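Local coordinates for protein actibind (Aspergillus niger, PDB 3D3Z) that cleaves RNA as a T2-family ribonuclease with little base specificity and probably a preference for adenylic acid, at residues W54-D59 / E218-S223; T85-Y90 / Q142-F147; S157-T162 / E175-A180. One frame throughout, in Å; residues are numbered along the deposited sequence. Where two conformers were deposited one is given.

Contact 1: residues W54-D59 / E218-S223; sequences WPDNCD and ERLEDS
Asp56 is the last residue of strand 49-56, and from Asn57 onward the backbone leaves the sheet as an irregular loop whose carbonyls face Leu220. The partner, 218-223, has no helix or strand of its own; it belongs to the loop that follows strand 213-216. No hydrogen bond joins the two backbones.

From 218-223, Leu220 alone makes the contact. With chi1 at -48°, CG sits beside the backbone N and anti to the carbonyl carbon, and the isobutyl group reaches the loop with both methyls. CD1 lies 3.7 Å from Asn57 O and 3.8 Å from Cys58 O, close to two successive peptide oxygens, while CD2 is 3.9 Å from Cys58 O. The carboxylate of Asp56 flanks the same CD1 methyl more loosely, its OD2 4.4 Å from Leu220 CD1.

Strand 49-56 is part of the antiparallel sheet of the RNase T2 fold and carries the family's His-Gly-Leu-Trp-Pro signature, which ends with Trp54 and Pro55. Trp54 stacks on His115 and gives its indole N-H to Glu111, both predicted active-site residues, so the strand that leads into the contact also lines the predicted active site.

Each side has its own fastening. Cys58 is tied to Cys13 by a disulfide, and Asn57 uses its ND2 on Thr61. On the other side Arg219 NH1 pairs with Glu175 and with the carbonyl of Pro187. Leu220 also touches Ser29 of strand 29-35 and Tyr202 of strand 195-206.

Contact 2: residues T85-Y90 / Q142-F147; sequences TELLSY and QVVDLF
Tyr90 and Val144 bury the most surface here, with Leu87 a distant third. They join helix 85-94 to helix 134-147; the axes of the two short segments approach to 11.3 Å, with their directions inclined by 61°.

The phenol of Tyr90 is carried across by its first torsion: CG lies anti to the backbone N (chi1 -176°), and the ring extends past Val144, the two side chains running in opposite senses. Its CE2 comes to 3.5 Å from Val144 CG1, with the methyl set obliquely to the ring. Val144 uses its other branch as well: CG2 is 3.7 Å from Tyr90 CD2 and 3.6 Å from Leu87 CD1, so that this one methyl fills the corner between tyrosine and leucine. Further out, the phenol oxygen of Tyr90 reaches the rim of Phe147, in the plane of that ring, 3.4 Å from Phe147 CD2.

Behind the valine and phenylalanine lies Ile50 of the central sheet, so helix 134-147 is a layer between the sheet and helix 85-94. Tyr90 also stacks on Tyr94 and makes a cation-pi contact with Lys148.

No hydrogen bond crosses the interface. Cohesion therefore rests mainly on the fit of methyls and rings, perhaps helped by a weak attraction between the tyrosine oxygen and the slightly positive C-H rim of Phe147.

Contact 3: residues S157-T162 / E175-A180; sequences SDAGIT and EDALAA
Ala159 and Ile161, in the turn that ends helix 152-158, meet Ala177 on helix 171-179. The turn is a Schellman motif with Gly160 as its C-prime residue, and it lets the first helix stop cleanly before the chain moves off towards the second. The contact joins two consecutive helices of the RNase T2 fold, away from the ligand pocket and the predicted active site.

Backbone bonds shape each side separately. Gly160 N reaches Ser157 O at 2.9 Å, and Ile161 N turns back to Leu156 O. Gly160 takes a positive phi (73°), as the C-prime position of this motif does; Ala159 and Ile161, on its two sides, both direct their CB toward the segment of Ala177. On the other segment, Ala179 N bonds to Glu175 O at 2.9 Å, which keeps Ala177 within a regular helical turn. No hydrogen bond links the two segments.

Polar groups act at the margins. Glu175, through OE2 and Arg219, anchors this helix to the loop after strand 213-216, and Thr162 O accepts a bond from the hydroxyl of Tyr169.

What crosses the contact is wholly apolar. The approach is close, with the CA atoms of Ala159 and Ala177 only 5.7 Å apart, as small side chains permit. Leu156 of helix 152-158 also packs on Ala177 and Ile161, and Leu178 continues inward to Leu199 and Tyr201 of the sheet. Ala159 CB touches Ala177 CB at 3.5 Å. Ile161 supplies the other contact: with CG1 beside its own backbone N (chi1 -61°) and CD1 extended beyond it, the terminal methyl stops 4.2 Å from Ala177 CB and 4.4 Å from Ala159 CB, making a triangle of three methyls.

Overall arrangement
Reading from the N terminus, after strand 29-35 the chain forms strand 49-56, whose end opens contact 1; that loop closes only at 218-223, after strand 213-216. Everything in contacts 2 and 3 falls within it. Contact 2 closes first, bringing helix 134-147 back against helix 85-94, and contact 3 follows in series, folding helix 171-179 onto the end of helix 152-158. The two do not cross. Contacts 1 and 2 lie on opposite sides of the molecular centre, joining the strand end to a late loop and helix to helix respectively. Contact 1 touches contact 3 through the salt bridge between Arg219 and Glu175.

Contact 1: residues W54-D59 / E218-S223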
loop_
_atom_site.group_PDB
_atom_site.type_symbol
_atom_site.label_atom_id
_atom_site.label_comp_id
_atom_site.label_asym_id
_atom_site.label_seq_id
_atom_site.Cartn_x
_atom_site.Cartn_y
_atom_site.Cartn_z
ATOM N N TRP A 54 -2.846 -3.512 -2.679
ATOM C CA TRP A 54 -3.349 -4.818 -3.037
ATOM C C TRP A 54 -4.850 -4.829 -3.019
ATOM O O TRP A 54 -5.462 -4.424 -2.005
ATOM C CB TRP A 54 -2.887 -5.913 -2.035
ATOM C CG TRP A 54 -1.438 -5.967 -1.729
ATOM C CD1 TRP A 54 -0.390 -5.497 -2.499
ATOM C CD2 TRP A 54 -0.851 -6.573 -0.591
ATOM N NE1 TRP A 54 0.814 -5.717 -1.848
ATOM C CE2 TRP A 54 0.560 -6.409 -0.692
ATOM C CE3 TRP A 54 -1.372 -7.215 0.529
ATOM C CZ2 TRP A 54 1.451 -6.859 0.302
ATOM C CZ3 TRP A 54 -0.472 -7.685 1.519
ATOM C CH2 TRP A 54 0.920 -7.493 1.395
ATOM N N PRO A 55 -5.464 -5.292 -4.113
ATOM C CA PRO A 55 -6.905 -5.600 -4.135
ATOM C C PRO A 55 -7.256 -6.980 -3.509
ATOM O O PRO A 55 -6.867 -8.024 -4.019
ATOM C CB PRO A 55 -7.245 -5.571 -5.635
ATOM C CG PRO A 55 -5.932 -5.956 -6.330
ATOM C CD PRO A 55 -4.819 -5.536 -5.426
ATOM N N ASP A 56 -7.950 -6.971 -2.387
ATOM C CA ASP A 56 -8.444 -8.186 -1.820
ATOM C C ASP A 56 -9.911 -8.242 -2.169
ATOM O O ASP A 56 -10.625 -7.201 -2.218
ATOM C CB ASP A 56 -8.367 -8.168 -0.288
ATOM C CG ASP A 56 -7.004 -8.620 0.292
ATOM O OD1 ASP A 56 -5.970 -8.675 -0.436
ATOM O OD2 ASP A 56 -7.035 -8.909 1.529
ATOM N N ASN A 57 -10.378 -9.470 -2.345
ATOM C CA ASN A 57 -11.772 -9.766 -2.290
ATOM C C ASN A 57 -12.348 -9.367 -0.957
ATOM O O ASN A 57 -11.621 -9.158 0.048
ATOM C CB ASN A 57 -11.987 -11.232 -2.560
ATOM C CG ASN A 57 -11.507 -11.617 -3.892
ATOM O OD1 ASN A 57 -11.644 -10.847 -4.867
ATOM N ND2 ASN A 57 -10.941 -12.804 -3.991
ATOM N N CYS A 58 -13.661 -9.203 -0.938
ATOM C CA CYS A 58 -14.305 -8.685 0.255
ATOM C C CYS A 58 -14.245 -9.680 1.437
ATOM O O CYS A 58 -14.341 -9.271 2.567
ATOM C CB CYS A 58 -15.731 -8.261 -0.048
ATOM S SG CYS A 58 -15.776 -6.905 -1.333
ATOM N N ASP A 59 -14.050 -10.955 1.140
ATOM C CA ASP A 59 -13.914 -12.002 2.166
ATOM C C ASP A 59 -12.465 -12.218 2.627
ATOM O O ASP A 59 -12.184 -13.164 3.390
ATOM C CB ASP A 59 -14.515 -13.321 1.667
ATOM C CG ASP A 59 -13.797 -13.883 0.504
ATOM O OD1 ASP A 59 -12.810 -13.253 0.041
ATOM O OD2 ASP A 59 -14.217 -14.981 0.030
ATOM N N GLU A 218 -12.509 -1.852 7.795
ATOM C CA GLU A 218 -12.073 -2.843 8.777
ATOM C C GLU A 218 -11.086 -3.877 8.208
ATOM O O GLU A 218 -11.280 -4.443 7.113
ATOM C CB GLU A 218 -13.293 -3.564 9.386
ATOM C CG GLU A 218 -12.996 -4.130 10.745
ATOM C CD GLU A 218 -14.246 -4.549 11.468
ATOM O OE1 GLU A 218 -14.994 -3.633 11.909
ATOM O OE2 GLU A 218 -14.464 -5.785 11.599
ATOM N N ARG A 219 -10.031 -4.136 8.983
ATOM C CA ARG A 219 -9.049 -5.145 8.607
ATOM C C ARG A 219 -9.677 -6.527 8.488
ATOM O O ARG A 219 -10.511 -6.925 9.307
ATOM C CB ARG A 219 -7.863 -5.137 9.583
ATOM C CG ARG A 219 -8.194 -5.652 10.999
ATOM C CD ARG A 219 -7.116 -5.281 11.944
ATOM N NE ARG A 219 -7.430 -5.736 13.295
ATOM C CZ ARG A 219 -6.642 -5.534 14.345
ATOM N NH1 ARG A 219 -5.469 -4.932 14.183
ATOM N NH2 ARG A 219 -7.016 -5.969 15.554
ATOM N N LEU A 220 -9.316 -7.247 7.443
ATOM C CA LEU A 220 -9.797 -8.590 7.215
ATOM C C LEU A 220 -8.782 -9.647 7.768
ATOM O O LEU A 220 -8.996 -10.845 7.615
ATOM C CB LEU A 220 -10.059 -8.795 5.703
ATOM C CG LEU A 220 -10.863 -7.705 4.934
ATOM C CD1 LEU A 220 -10.859 -7.933 3.413
ATOM C CD2 LEU A 220 -12.295 -7.591 5.445
ATOM N N GLU A 221 -7.683 -9.176 8.363
ATOM C CA GLU A 221 -6.700 -10.012 9.081
ATOM C C GLU A 221 -6.238 -9.106 10.224
ATOM O O GLU A 221 -6.084 -7.908 10.009
ATOM C CB GLU A 221 -5.564 -10.420 8.123
ATOM C CG GLU A 221 -4.925 -11.766 8.442
ATOM C CD GLU A 221 -3.525 -12.016 7.814
ATOM O OE1 GLU A 221 -3.216 -11.517 6.699
ATOM O OE2 GLU A 221 -2.727 -12.742 8.467
ATOM N N ASP A 222 -6.055 -9.636 11.444
ATOM C CA ASP A 222 -5.750 -8.767 12.616
ATOM C C ASP A 222 -4.250 -8.575 12.915
ATOM O O ASP A 222 -3.720 -7.438 12.925
ATOM C CB ASP A 222 -6.428 -9.293 13.898
ATOM C CG ASP A 222 -7.955 -9.281 13.828
ATOM O OD1 ASP A 222 -8.541 -8.540 12.992
ATOM O OD2 ASP A 222 -8.559 -10.015 14.649
ATOM N N SER A 223 -3.571 -9.675 13.213
ATOM C CA SER A 223 -2.186 -9.594 13.613
ATOM C C SER A 223 -1.615 -10.974 13.847
ATOM O O SER A 223 -2.331 -11.922 14.222
ATOM C CB SER A 223 -1.999 -8.764 14.869
ATOM O OG SER A 223 -0.626 -8.685 15.178
#

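Contact 2: residues T85-Y90 / Q142-F147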
loop_
_atom_site.group_PDB
_atom_site.type_symbol
_atom_site.label_atom_id
_atom_site.label_comp_id
_atom_site.label_asym_id
_atom_site.label_seq_id
_atom_site.Cartn_x
_atom_site.Cartn_y
_atom_site.Cartn_z
ATOM N N THR A 85 9.610 11.611 -13.171
ATOM C CA THR A 85 10.959 11.657 -12.590
ATOM C C THR A 85 10.938 11.897 -11.065
ATOM O O THR A 85 11.738 11.288 -10.335
ATOM C CB THR A 85 11.865 12.686 -13.344
ATOM O OG1 THR A 85 11.250 13.978 -13.319
ATOM C CG2 THR A 85 12.122 12.247 -14.785
ATOM N N GLU A 86 10.052 12.756 -10.569
ATOM C CA GLU A 86 9.956 12.960 -9.125
ATOM C C GLU A 86 9.374 11.729 -8.435
ATOM O O GLU A 86 9.785 11.387 -7.318
ATOM C CB GLU A 86 9.136 14.200 -8.757
ATOM C CG GLU A 86 9.784 15.509 -9.165
ATOM C CD GLU A 86 10.823 16.043 -8.204
ATOM O OE1 GLU A 86 11.618 15.281 -7.594
ATOM O OE2 GLU A 86 10.856 17.302 -8.107
ATOM N N LEU A 87 8.418 11.070 -9.097
ATOM C CA LEU A 87 7.861 9.845 -8.592
ATOM C C LEU A 87 8.899 8.731 -8.492
ATOM O O LEU A 87 8.967 8.063 -7.462
ATOM C CB LEU A 87 6.696 9.355 -9.472
ATOM C CG LEU A 87 6.061 7.983 -9.223
ATOM C CD1 LEU A 87 5.359 7.955 -7.833
ATOM C CD2 LEU A 87 5.073 7.701 -10.294
ATOM N N LEU A 88 9.700 8.540 -9.558
ATOM C CA LEU A 88 10.720 7.526 -9.521
ATOM C C LEU A 88 11.763 7.798 -8.400
ATOM O O LEU A 88 12.124 6.876 -7.692
ATOM C CB LEU A 88 11.386 7.357 -10.890
ATOM C CG LEU A 88 12.457 6.305 -11.156
ATOM C CD1 LEU A 88 12.056 4.848 -10.867
ATOM C CD2 LEU A 88 12.898 6.453 -12.669
ATOM N N SER A 89 12.182 9.051 -8.226
ATOM C CA SER A 89 13.099 9.479 -7.153
ATOM C C SER A 89 12.502 9.165 -5.764
ATOM O O SER A 89 13.169 8.579 -4.882
ATOM C CB SER A 89 13.338 10.992 -7.234
ATOM O OG SER A 89 14.101 11.335 -8.370
ATOM N N TYR A 90 11.240 9.531 -5.608
ATOM C CA TYR A 90 10.507 9.222 -4.412
ATOM C C TYR A 90 10.401 7.675 -4.183
ATOM O O TYR A 90 10.552 7.200 -3.047
ATOM C CB TYR A 90 9.127 9.887 -4.420
ATOM C CG TYR A 90 8.324 9.687 -3.145
ATOM C CD1 TYR A 90 8.243 10.688 -2.187
ATOM C CD2 TYR A 90 7.579 8.516 -2.932
ATOM C CE1 TYR A 90 7.519 10.504 -1.011
ATOM C CE2 TYR A 90 6.866 8.304 -1.740
ATOM C CZ TYR A 90 6.839 9.318 -0.803
ATOM O OH TYR A 90 6.126 9.172 0.347
ATOM N N GLN A 142 -0.583 6.587 -7.484
ATOM C CA GLN A 142 -1.716 6.399 -6.548
ATOM C C GLN A 142 -1.217 5.765 -5.223
ATOM O O GLN A 142 -1.557 6.206 -4.156
ATOM C CB GLN A 142 -2.754 5.496 -7.209
ATOM C CG GLN A 142 -4.035 5.279 -6.413
ATOM C CD GLN A 142 -4.773 6.537 -6.067
ATOM O OE1 GLN A 142 -4.957 7.404 -6.913
ATOM N NE2 GLN A 142 -5.210 6.641 -4.833
ATOM N N VAL A 143 -0.399 4.712 -5.328
ATOM C CA VAL A 143 0.176 4.045 -4.113
ATOM C C VAL A 143 0.892 5.081 -3.254
ATOM O O VAL A 143 0.660 5.241 -2.023
ATOM C CB VAL A 143 1.126 2.873 -4.487
ATOM C CG1 VAL A 143 1.695 2.241 -3.181
ATOM C CG2 VAL A 143 0.392 1.876 -5.337
ATOM N N VAL A 144 1.722 5.863 -3.914
ATOM C CA VAL A 144 2.485 6.933 -3.263
ATOM C C VAL A 144 1.564 7.958 -2.623
ATOM O O VAL A 144 1.751 8.348 -1.451
ATOM C CB VAL A 144 3.501 7.624 -4.241
ATOM C CG1 VAL A 144 3.992 9.014 -3.678
ATOM C CG2 VAL A 144 4.741 6.700 -4.497
ATOM N N ASP A 145 0.535 8.375 -3.376
ATOM C CA ASP A 145 -0.403 9.368 -2.854
ATOM C C ASP A 145 -1.082 8.880 -1.552
ATOM O O ASP A 145 -1.206 9.632 -0.594
ATOM C CB ASP A 145 -1.485 9.722 -3.891
ATOM C CG ASP A 145 -0.950 10.540 -5.059
ATOM O OD1 ASP A 145 0.148 11.105 -4.968
ATOM O OD2 ASP A 145 -1.692 10.645 -6.037
ATOM N N LEU A 146 -1.508 7.633 -1.549
ATOM C CA LEU A 146 -2.185 7.042 -0.369
ATOM C C LEU A 146 -1.202 6.828 0.787
ATOM O O LEU A 146 -1.473 7.203 1.935
ATOM C CB LEU A 146 -2.824 5.744 -0.778
ATOM C CG LEU A 146 -3.832 5.168 0.196
ATOM C CD1 LEU A 146 -5.026 6.117 0.426
ATOM C CD2 LEU A 146 -4.282 3.835 -0.388
ATOM N N PHE A 147 -0.046 6.274 0.470
ATOM C CA PHE A 147 1.026 6.130 1.480
ATOM C C PHE A 147 1.325 7.429 2.203
ATOM O O PHE A 147 1.487 7.448 3.445
ATOM C CB PHE A 147 2.278 5.618 0.801
ATOM C CG PHE A 147 3.489 5.560 1.689
ATOM C CD1 PHE A 147 3.637 4.572 2.634
ATOM C CD2 PHE A 147 4.507 6.435 1.511
ATOM C CE1 PHE A 147 4.766 4.491 3.411
ATOM C CE2 PHE A 147 5.668 6.393 2.283
ATOM C CZ PHE A 147 5.797 5.389 3.275
#

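Contact 3: residues S157-T162 / E175-A180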
loop_
_atom_site.group_PDB
_atom_site.type_symbol
_atom_site.label_atom_id
_atom_site.label_comp_id
_atom_site.label_asym_id
_atom_site.label_seq_id
_atom_site.Cartn_x
_atom_site.Cartn_y
_atom_site.Cartn_z
ATOM N N SER A 157 4.849 7.420 17.040
ATOM C CA SER A 157 5.589 8.373 17.839
ATOM C C SER A 157 4.730 9.238 18.766
ATOM O O SER A 157 5.131 9.502 19.928
ATOM C CB SER A 157 6.378 9.308 16.938
ATOM O OG SER A 157 7.318 10.012 17.702
ATOM N N ASP A 158 3.593 9.703 18.234
ATOM C CA ASP A 158 2.674 10.631 18.917
ATOM C C ASP A 158 1.990 9.965 20.104
ATOM O O ASP A 158 1.466 10.645 20.989
ATOM C CB ASP A 158 1.540 11.079 17.980
ATOM C CG ASP A 158 1.965 12.110 16.951
ATOM O OD1 ASP A 158 3.071 12.696 17.043
ATOM O OD2 ASP A 158 1.152 12.334 16.029
ATOM N N ALA A 159 1.913 8.637 20.035
ATOM C CA ALA A 159 1.392 7.776 21.079
ATOM C C ALA A 159 2.519 7.208 21.941
ATOM O O ALA A 159 2.298 6.257 22.667
ATOM C CB ALA A 159 0.615 6.643 20.442
ATOM N N GLY A 160 3.719 7.795 21.861
ATOM C CA GLY A 160 4.866 7.375 22.660
ATOM C C GLY A 160 5.524 6.055 22.272
ATOM O O GLY A 160 6.262 5.469 23.079
ATOM N N ILE A 161 5.283 5.578 21.049
ATOM C CA ILE A 161 5.852 4.312 20.566
ATOM C C ILE A 161 6.940 4.635 19.507
ATOM O O ILE A 161 6.642 5.003 18.366
ATOM C CB ILE A 161 4.753 3.395 19.980
ATOM C CG1 ILE A 161 3.699 3.037 21.053
ATOM C CG2 ILE A 161 5.354 2.142 19.406
ATOM C CD1 ILE A 161 2.381 2.598 20.517
ATOM N N THR A 162 8.198 4.576 19.925
ATOM C CA THR A 162 9.321 4.883 19.055
ATOM C C THR A 162 10.323 3.719 19.055
ATOM O O THR A 162 10.379 2.895 20.001
ATOM C CB THR A 162 9.988 6.215 19.458
ATOM O OG1 THR A 162 10.523 6.113 20.781
ATOM C CG2 THR A 162 8.986 7.355 19.401
ATOM N N GLU A 175 -1.869 -0.870 17.716
ATOM C CA GLU A 175 -3.147 -0.833 17.028
ATOM C C GLU A 175 -3.968 0.437 17.217
ATOM O O GLU A 175 -4.577 0.945 16.250
ATOM C CB GLU A 175 -3.987 -2.030 17.448
ATOM C CG GLU A 175 -3.485 -3.336 16.875
ATOM C CD GLU A 175 -4.260 -4.522 17.355
ATOM O OE1 GLU A 175 -4.828 -4.434 18.463
ATOM O OE2 GLU A 175 -4.287 -5.545 16.633
ATOM N N ASP A 176 -3.998 0.947 18.450
ATOM C CA ASP A 176 -4.748 2.153 18.739
ATOM C C ASP A 176 -4.078 3.374 18.097
ATOM O O ASP A 176 -4.770 4.229 17.527
ATOM C CB ASP A 176 -4.890 2.393 20.257
ATOM C CG ASP A 176 -5.751 1.348 20.967
ATOM O OD1 ASP A 176 -6.496 0.573 20.333
ATOM O OD2 ASP A 176 -5.685 1.335 22.225
ATOM N N ALA A 177 -2.748 3.441 18.207
ATOM C CA ALA A 177 -1.956 4.554 17.702
ATOM C C ALA A 177 -2.153 4.745 16.184
ATOM O O ALA A 177 -2.213 5.889 15.679
ATOM C CB ALA A 177 -0.495 4.337 18.009
ATOM N N LEU A 178 -2.308 3.617 15.494
ATOM C CA LEU A 178 -2.379 3.593 14.024
ATOM C C LEU A 178 -3.816 3.720 13.564
ATOM O O LEU A 178 -4.095 4.334 12.536
ATOM C CB LEU A 178 -1.715 2.317 13.502
ATOM C CG LEU A 178 -0.195 2.259 13.764
ATOM C CD1 LEU A 178 0.343 0.889 13.394
ATOM C CD2 LEU A 178 0.631 3.397 13.084
ATOM N N ALA A 179 -4.733 3.181 14.365
ATOM C CA ALA A 179 -6.149 3.367 14.156
ATOM C C ALA A 179 -6.528 4.859 14.124
ATOM O O ALA A 179 -7.495 5.246 13.457
ATOM C CB ALA A 179 -6.943 2.616 15.238
ATOM N N ALA A 180 -5.750 5.679 14.829
ATOM C CA ALA A 180 -5.962 7.127 14.955
ATOM C C ALA A 180 -5.755 7.916 13.651
ATOM O O ALA A 180 -6.277 9.025 13.506
ATOM C CB ALA A 180 -5.027 7.679 16.006
#